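Local coordinates for takeout-like protein 1 (Epiphyas postvittana, PDB 3E8T), which probably carries hydrophobic ligands in insects, and holds ubiquinone-8 in a long internal tunnel, at residues K200-K203 / N204-F208; V193-A196 / A197-I201. All coordinates share one frame; numbering follows the deposited sequence.

Contact 1: residues K200-K203 / N204-F208; sequences KIFK and NIKHF. With UQ8 (Ubiquinone-8), chain B.
The carboxamide of Asn204 lies alongside the chain of Lys200 one helical turn earlier and directs its ND2 at the carbonyl oxygen of that residue, which lies nearly in the amide plane. Asn204 ND2 gives a hydrogen bond to Lys200 O at 2.8 Å, although the donor stands 39° out of the carbonyl plane. Asn204 N reaches the same Lys200 O at 3.1 Å from the opposite face, so one oxygen is gripped by two donors from a single residue. The side chain folds back in this way because CG sits beside the backbone N (chi1 -81°), and Asn204 OD1 is taken up by the backbone N of Glu37. With an alanine here, Lys200 O would probably keep the helical N-H alone and Glu37 N would lose its acceptor. The other flat group, the ring of Phe202, receives the aliphatic chain of Lys206 obliquely, Phe202 CE2 lying 4.0 Å from Lys206 CD, and also meets Tyr146. All this belongs to the long helix 182-211, whose i to i+4 bonding continues with Ile205 N to Ile201 O at 2.9 Å. Its inward side lines the ubiquinone tunnel of this JHBP-like fold. There Ile201 and Ile205 point the same way, with Ile201 CG2 3.7 Å from Ile205 CD1. Ile201 CD1 touches ubiquinone C18 at 3.5 Å, while Ile205 CD1 packs against ubiquinone C12 in the tail and Ile205 CG2 lies 3.6 Å from ubiquinone C1M, the methyl on the quinone ring.

Contact 2: residues V193-A196 / A197-I201; sequences VMEA and AAKKI. With UQ8 (Ubiquinone-8), chain B.
Residues 193-196 run straight into 197-201 as successive turns of one helix, tied by i to i+4 backbone hydrogen bonds of unequal length. Ala198 N meets Met194 O at 2.8 Å, and Lys199 N meets Glu195 O at 3.0 Å. The bond from Ala197 N to Val193 O is longer, at 3.3 Å, and Ala197 N also makes a weak second bond to Met194 O. Met194 O thus takes one strong and one weak bond, while the methyl of Ala198 rests 3.4 Å from that oxygen.

The side chains that touch the ligand here are Val193, Met194 and Ala198, with Ile201 beyond them, and they meet it through carbon atoms, lining the ubiquinone-8 pocket. Val193 sends its two methyls to different parts of the ubiquinone tail: CG2 approaches the branch methyl C40 closely, at 3.2 Å, and CG1 lies near C31. CG1 is anti to the backbone N (chi1 180°), which puts CG2 beside that N and against C40. Met194 meets the tail through CB, 4.0 Å from ubiquinone C30, and Ala198 CB comes near C20.

On the outer side, the side chains of Glu195 and Lys199 cross at about a right angle. Lys199 CG is wedged between the backbone N and the carbonyl carbon (chi1 70°), which lays its methylenes over Glu195 O, with CG 3.3 Å from that oxygen. The charged ends do not meet; Glu195 OE1 instead is hydrogen-bonded to the hydroxyl of Tyr146.

Strands flank this part of the helix on its buried sides: Met194 packs on Val148 and Phe150 and Ala198 on Tyr146 of strand 139-153, whereas Val193 and Ala196 rest on Phe47 of strand 42-51, and Ala197 touches Leu42 of that strand and Leu63 of strand 54-77.

How the contacts relate
Contact 2 comes first along the chain and runs directly into contact 1, the two overlapping at Lys200 and Ile201. Their centres lie about 11 Å apart on the single helix 182-211, contact 2 near the middle of the molecule and contact 1 farther out. Strands 42-51 and 139-153 of the curled antiparallel sheet pack against both. Together they give the helix one continuous apolar side that follows the extended ubiquinone-8, from the isoprenoid chain beside residues 193-201 toward the quinone head beside Ile205. This is consistent with a tunnel suited to long hydrophobic ligands, as expected of a carrier.

Contact 1: residues K200-K203 / N204-F208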
# COMPACT_ATOMS: atom_id res chain seq x y z
N LYS A 200 -7.51 -2.68 0.94
CA LYS A 200 -7.68 -3.07 2.34
C LYS A 200 -7.45 -1.89 3.28
O LYS A 200 -8.20 -1.69 4.23
CB LYS A 200 -6.71 -4.20 2.69
CG LYS A 200 -6.88 -4.81 4.06
CD LYS A 200 -6.44 -6.26 4.04
CE LYS A 200 -6.57 -6.90 5.40
NZ LYS A 200 -6.40 -8.40 5.31
N ILE A 201 -6.37 -1.16 3.05
CA ILE A 201 -6.08 0.00 3.87
C ILE A 201 -7.20 1.04 3.77
O ILE A 201 -7.65 1.58 4.79
CB ILE A 201 -4.72 0.60 3.51
CG1 ILE A 201 -3.61 -0.42 3.79
CG2 ILE A 201 -4.45 1.90 4.25
CD1 ILE A 201 -2.32 -0.17 3.12
N PHE A 202 -7.66 1.34 2.56
CA PHE A 202 -8.74 2.30 2.41
C PHE A 202 -9.99 1.88 3.15
O PHE A 202 -10.65 2.68 3.81
CB PHE A 202 -9.06 2.49 0.91
CG PHE A 202 -10.15 3.46 0.64
CD1 PHE A 202 -9.92 4.82 0.69
CD2 PHE A 202 -11.42 3.01 0.36
CE1 PHE A 202 -10.95 5.70 0.42
CE2 PHE A 202 -12.44 3.89 0.12
CZ PHE A 202 -12.19 5.22 0.14
N LYS A 203 -10.38 0.62 3.02
CA LYS A 203 -11.57 0.16 3.69
C LYS A 203 -11.45 0.36 5.21
O LYS A 203 -12.40 0.75 5.87
CB LYS A 203 -11.83 -1.30 3.34
CG LYS A 203 -13.05 -1.91 3.94
CD LYS A 203 -13.08 -3.35 3.61
CE LYS A 203 -12.11 -4.11 4.48
NZ LYS A 203 -11.48 -5.23 3.74
N ASN A 204 -10.27 0.09 5.77
CA ASN A 204 -10.05 0.26 7.21
C ASN A 204 -10.06 1.71 7.65
O ASN A 204 -10.69 2.05 8.68
CB ASN A 204 -8.78 -0.47 7.61
CG ASN A 204 -9.03 -1.96 7.80
OD1 ASN A 204 -9.48 -2.39 8.86
ND2 ASN A 204 -8.74 -2.76 6.79
N ILE A 205 -9.41 2.59 6.91
CA ILE A 205 -9.45 4.02 7.27
C ILE A 205 -10.88 4.57 7.15
O ILE A 205 -11.35 5.33 8.02
CB ILE A 205 -8.49 4.88 6.47
CG1 ILE A 205 -7.05 4.36 6.52
CG2 ILE A 205 -8.56 6.33 6.91
CD1 ILE A 205 -6.17 4.99 5.36
N LYS A 206 -11.57 4.21 6.08
CA LYS A 206 -12.95 4.62 5.88
C LYS A 206 -13.83 4.19 7.05
O LYS A 206 -14.62 4.98 7.58
CB LYS A 206 -13.49 4.06 4.58
CG LYS A 206 -14.93 4.33 4.33
CD LYS A 206 -15.33 3.84 2.94
CE LYS A 206 -16.82 3.77 2.72
NZ LYS A 206 -17.53 5.05 2.92
N HIS A 207 -13.71 2.95 7.45
CA HIS A 207 -14.46 2.43 8.58
C HIS A 207 -14.17 3.20 9.85
O HIS A 207 -15.10 3.55 10.63
CB HIS A 207 -14.07 0.95 8.75
CG HIS A 207 -14.65 0.31 9.95
ND1 HIS A 207 -15.99 0.04 10.09
CD2 HIS A 207 -14.05 -0.10 11.09
CE1 HIS A 207 -16.19 -0.54 11.26
NE2 HIS A 207 -15.03 -0.62 11.90
N PHE A 208 -12.89 3.44 10.10
CA PHE A 208 -12.49 4.14 11.33
C PHE A 208 -13.07 5.53 11.36
O PHE A 208 -13.69 5.97 12.35
CB PHE A 208 -10.94 4.20 11.39
CG PHE A 208 -10.37 5.09 12.49
CD1 PHE A 208 -10.29 4.62 13.75
CD2 PHE A 208 -9.94 6.40 12.23
CE1 PHE A 208 -9.77 5.40 14.78
CE2 PHE A 208 -9.44 7.18 13.23
CZ PHE A 208 -9.36 6.67 14.51
C45 UQ8 B . 7.46 -13.09 -10.06
C44 UQ8 B . 7.85 -11.99 -11.05
C46 UQ8 B . 8.92 -12.51 -11.97
C43 UQ8 B . 8.32 -10.71 -10.37
C42 UQ8 B . 7.38 -10.32 -9.21
C41 UQ8 B . 6.05 -9.84 -9.78
C39 UQ8 B . 5.60 -8.59 -9.05
C40 UQ8 B . 4.24 -8.53 -8.36
C38 UQ8 B . 6.38 -7.47 -9.08
C37 UQ8 B . 6.07 -6.28 -8.45
C36 UQ8 B . 7.36 -5.45 -8.48
C34 UQ8 B . 7.27 -4.17 -7.68
C35 UQ8 B . 8.46 -3.49 -7.51
C33 UQ8 B . 6.07 -3.77 -7.08
C32 UQ8 B . 5.81 -2.62 -6.35
C31 UQ8 B . 4.62 -2.92 -5.39
C29 UQ8 B . 4.12 -1.69 -4.65
C30 UQ8 B . 3.93 -0.34 -5.40
C28 UQ8 B . 3.84 -1.78 -3.29
C27 UQ8 B . 3.38 -0.74 -2.49
C26 UQ8 B . 2.50 -1.24 -1.34
C24 UQ8 B . 2.21 -0.11 -0.35
C25 UQ8 B . 3.32 0.46 0.54
C23 UQ8 B . 0.93 0.39 -0.26
C22 UQ8 B . 0.48 1.41 0.59
C21 UQ8 B . -0.96 1.79 0.27
C19 UQ8 B . -1.44 3.11 0.89
C20 UQ8 B . -2.82 3.52 0.39
C18 UQ8 B . -1.33 3.14 2.42
C17 UQ8 B . -1.91 4.43 3.00
C16 UQ8 B . -1.41 4.73 4.42
C14 UQ8 B . -2.31 5.79 5.05
C15 UQ8 B . -2.80 6.96 4.18
C13 UQ8 B . -2.71 5.71 6.38
C12 UQ8 B . -3.54 6.66 6.98
C11 UQ8 B . -3.33 6.79 8.50
C9 UQ8 B . -3.77 8.18 9.01
C10 UQ8 B . -4.69 8.90 8.01
C8 UQ8 B . -4.43 8.02 10.37
C7 UQ8 B . -5.94 8.28 10.33
C6 UQ8 B . -6.31 9.78 10.42
C1 UQ8 B . -7.29 10.30 9.56
C1M UQ8 B . -7.90 9.43 8.66
C2 UQ8 B . -7.66 11.65 9.60
O2 UQ8 B . -8.52 12.10 8.85
C3 UQ8 B . -7.05 12.51 10.50
O3 UQ8 B . -7.41 13.82 10.53
C3M UQ8 B . -8.55 14.00 11.37
C4 UQ8 B . -6.07 12.03 11.36
O4 UQ8 B . -5.48 12.89 12.24
C4M UQ8 B . -4.96 14.04 11.55
C5 UQ8 B . -5.70 10.68 11.31
O5 UQ8 B . -4.83 10.27 12.09

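Contact 2: residues V193-A196 / A197-I201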
# COMPACT_ATOMS: atom_id res chain seq x y z
N VAL A 193 -0.24 -5.14 -7.24
CA VAL A 193 0.24 -5.37 -5.89
C VAL A 193 -0.14 -4.20 -4.98
O VAL A 193 -0.68 -4.37 -3.88
CB VAL A 193 1.77 -5.61 -5.93
CG1 VAL A 193 2.33 -5.85 -4.53
CG2 VAL A 193 2.08 -6.78 -6.87
N MET A 194 0.09 -2.99 -5.47
CA MET A 194 -0.33 -1.79 -4.75
C MET A 194 -1.82 -1.87 -4.44
O MET A 194 -2.24 -1.53 -3.34
CB MET A 194 -0.04 -0.53 -5.58
CG MET A 194 -0.62 0.76 -4.96
SD MET A 194 -0.12 2.23 -5.87
CE MET A 194 -0.98 2.06 -7.45
N GLU A 195 -2.63 -2.27 -5.42
CA GLU A 195 -4.09 -2.28 -5.24
C GLU A 195 -4.49 -3.30 -4.20
O GLU A 195 -5.45 -3.08 -3.43
CB GLU A 195 -4.82 -2.54 -6.54
CG GLU A 195 -6.34 -2.71 -6.42
CD GLU A 195 -7.18 -1.50 -5.91
OE1 GLU A 195 -6.69 -0.45 -5.40
OE2 GLU A 195 -8.43 -1.65 -6.00
N ALA A 196 -3.82 -4.44 -4.14
CA ALA A 196 -4.15 -5.49 -3.15
C ALA A 196 -4.01 -4.88 -1.75
O ALA A 196 -4.77 -5.19 -0.81
CB ALA A 196 -3.20 -6.69 -3.30
N ALA A 197 -3.01 -4.04 -1.59
CA ALA A 197 -2.81 -3.39 -0.30
C ALA A 197 -3.76 -2.22 -0.09
O ALA A 197 -4.38 -2.08 0.96
CB ALA A 197 -1.40 -2.95 -0.15
N ALA A 198 -3.83 -1.34 -1.09
CA ALA A 198 -4.58 -0.11 -0.95
C ALA A 198 -6.06 -0.34 -0.69
O ALA A 198 -6.69 0.37 0.07
CB ALA A 198 -4.39 0.78 -2.19
N LYS A 199 -6.64 -1.35 -1.33
CA LYS A 199 -8.08 -1.54 -1.15
C LYS A 199 -8.39 -1.90 0.30
O LYS A 199 -9.39 -1.42 0.87
CB LYS A 199 -8.61 -2.61 -2.11
CG LYS A 199 -8.19 -4.03 -1.85
CD LYS A 199 -8.48 -4.83 -3.13
CE LYS A 199 -8.60 -6.30 -2.92
NZ LYS A 199 -8.84 -6.96 -4.24
N LYS A 200 -7.51 -2.68 0.94
CA LYS A 200 -7.68 -3.07 2.34
C LYS A 200 -7.45 -1.89 3.28
O LYS A 200 -8.20 -1.69 4.23
CB LYS A 200 -6.71 -4.20 2.69
CG LYS A 200 -6.88 -4.81 4.06
CD LYS A 200 -6.44 -6.26 4.04
CE LYS A 200 -6.57 -6.90 5.40
NZ LYS A 200 -6.40 -8.40 5.31
N ILE A 201 -6.37 -1.16 3.05
CA ILE A 201 -6.08 0.00 3.87
C ILE A 201 -7.20 1.04 3.77
O ILE A 201 -7.65 1.58 4.79
CB ILE A 201 -4.72 0.60 3.51
CG1 ILE A 201 -3.61 -0.42 3.79
CG2 ILE A 201 -4.45 1.90 4.25
CD1 ILE A 201 -2.32 -0.17 3.12
C45 UQ8 B . 7.46 -13.09 -10.06
C44 UQ8 B . 7.85 -11.99 -11.05
C46 UQ8 B . 8.92 -12.51 -11.97
C43 UQ8 B . 8.32 -10.71 -10.37
C42 UQ8 B . 7.38 -10.32 -9.21
C41 UQ8 B . 6.05 -9.84 -9.78
C39 UQ8 B . 5.60 -8.59 -9.05
C40 UQ8 B . 4.24 -8.53 -8.36
C38 UQ8 B . 6.38 -7.47 -9.08
C37 UQ8 B . 6.07 -6.28 -8.45
C36 UQ8 B . 7.36 -5.45 -8.48
C34 UQ8 B . 7.27 -4.17 -7.68
C35 UQ8 B . 8.46 -3.49 -7.51
C33 UQ8 B . 6.07 -3.77 -7.08
C32 UQ8 B . 5.81 -2.62 -6.35
C31 UQ8 B . 4.62 -2.92 -5.39
C29 UQ8 B . 4.12 -1.69 -4.65
C30 UQ8 B . 3.93 -0.34 -5.40
C28 UQ8 B . 3.84 -1.78 -3.29
C27 UQ8 B . 3.38 -0.74 -2.49
C26 UQ8 B . 2.50 -1.24 -1.34
C24 UQ8 B . 2.21 -0.11 -0.35
C25 UQ8 B . 3.32 0.46 0.54
C23 UQ8 B . 0.93 0.39 -0.26
C22 UQ8 B . 0.48 1.41 0.59
C21 UQ8 B . -0.96 1.79 0.27
C19 UQ8 B . -1.44 3.11 0.89
C20 UQ8 B . -2.82 3.52 0.39
C18 UQ8 B . -1.33 3.14 2.42
C17 UQ8 B . -1.91 4.43 3.00
C16 UQ8 B . -1.41 4.73 4.42
C14 UQ8 B . -2.31 5.79 5.05
C15 UQ8 B . -2.80 6.96 4.18
C13 UQ8 B . -2.71 5.71 6.38
C12 UQ8 B . -3.54 6.66 6.98
C11 UQ8 B . -3.33 6.79 8.50
C9 UQ8 B . -3.77 8.18 9.01
C10 UQ8 B . -4.69 8.90 8.01
C8 UQ8 B . -4.43 8.02 10.37
C7 UQ8 B . -5.94 8.28 10.33
C6 UQ8 B . -6.31 9.78 10.42
C1 UQ8 B . -7.29 10.30 9.56
C1M UQ8 B . -7.90 9.43 8.66
C2 UQ8 B . -7.66 11.65 9.60
O2 UQ8 B . -8.52 12.10 8.85
C3 UQ8 B . -7.05 12.51 10.50
O3 UQ8 B . -7.41 13.82 10.53
C3M UQ8 B . -8.55 14.00 11.37
C4 UQ8 B . -6.07 12.03 11.36
O4 UQ8 B . -5.48 12.89 12.24
C4M UQ8 B . -4.96 14.04 11.55
C5 UQ8 B . -5.70 10.68 11.31
O5 UQ8 B . -4.83 10.27 12.09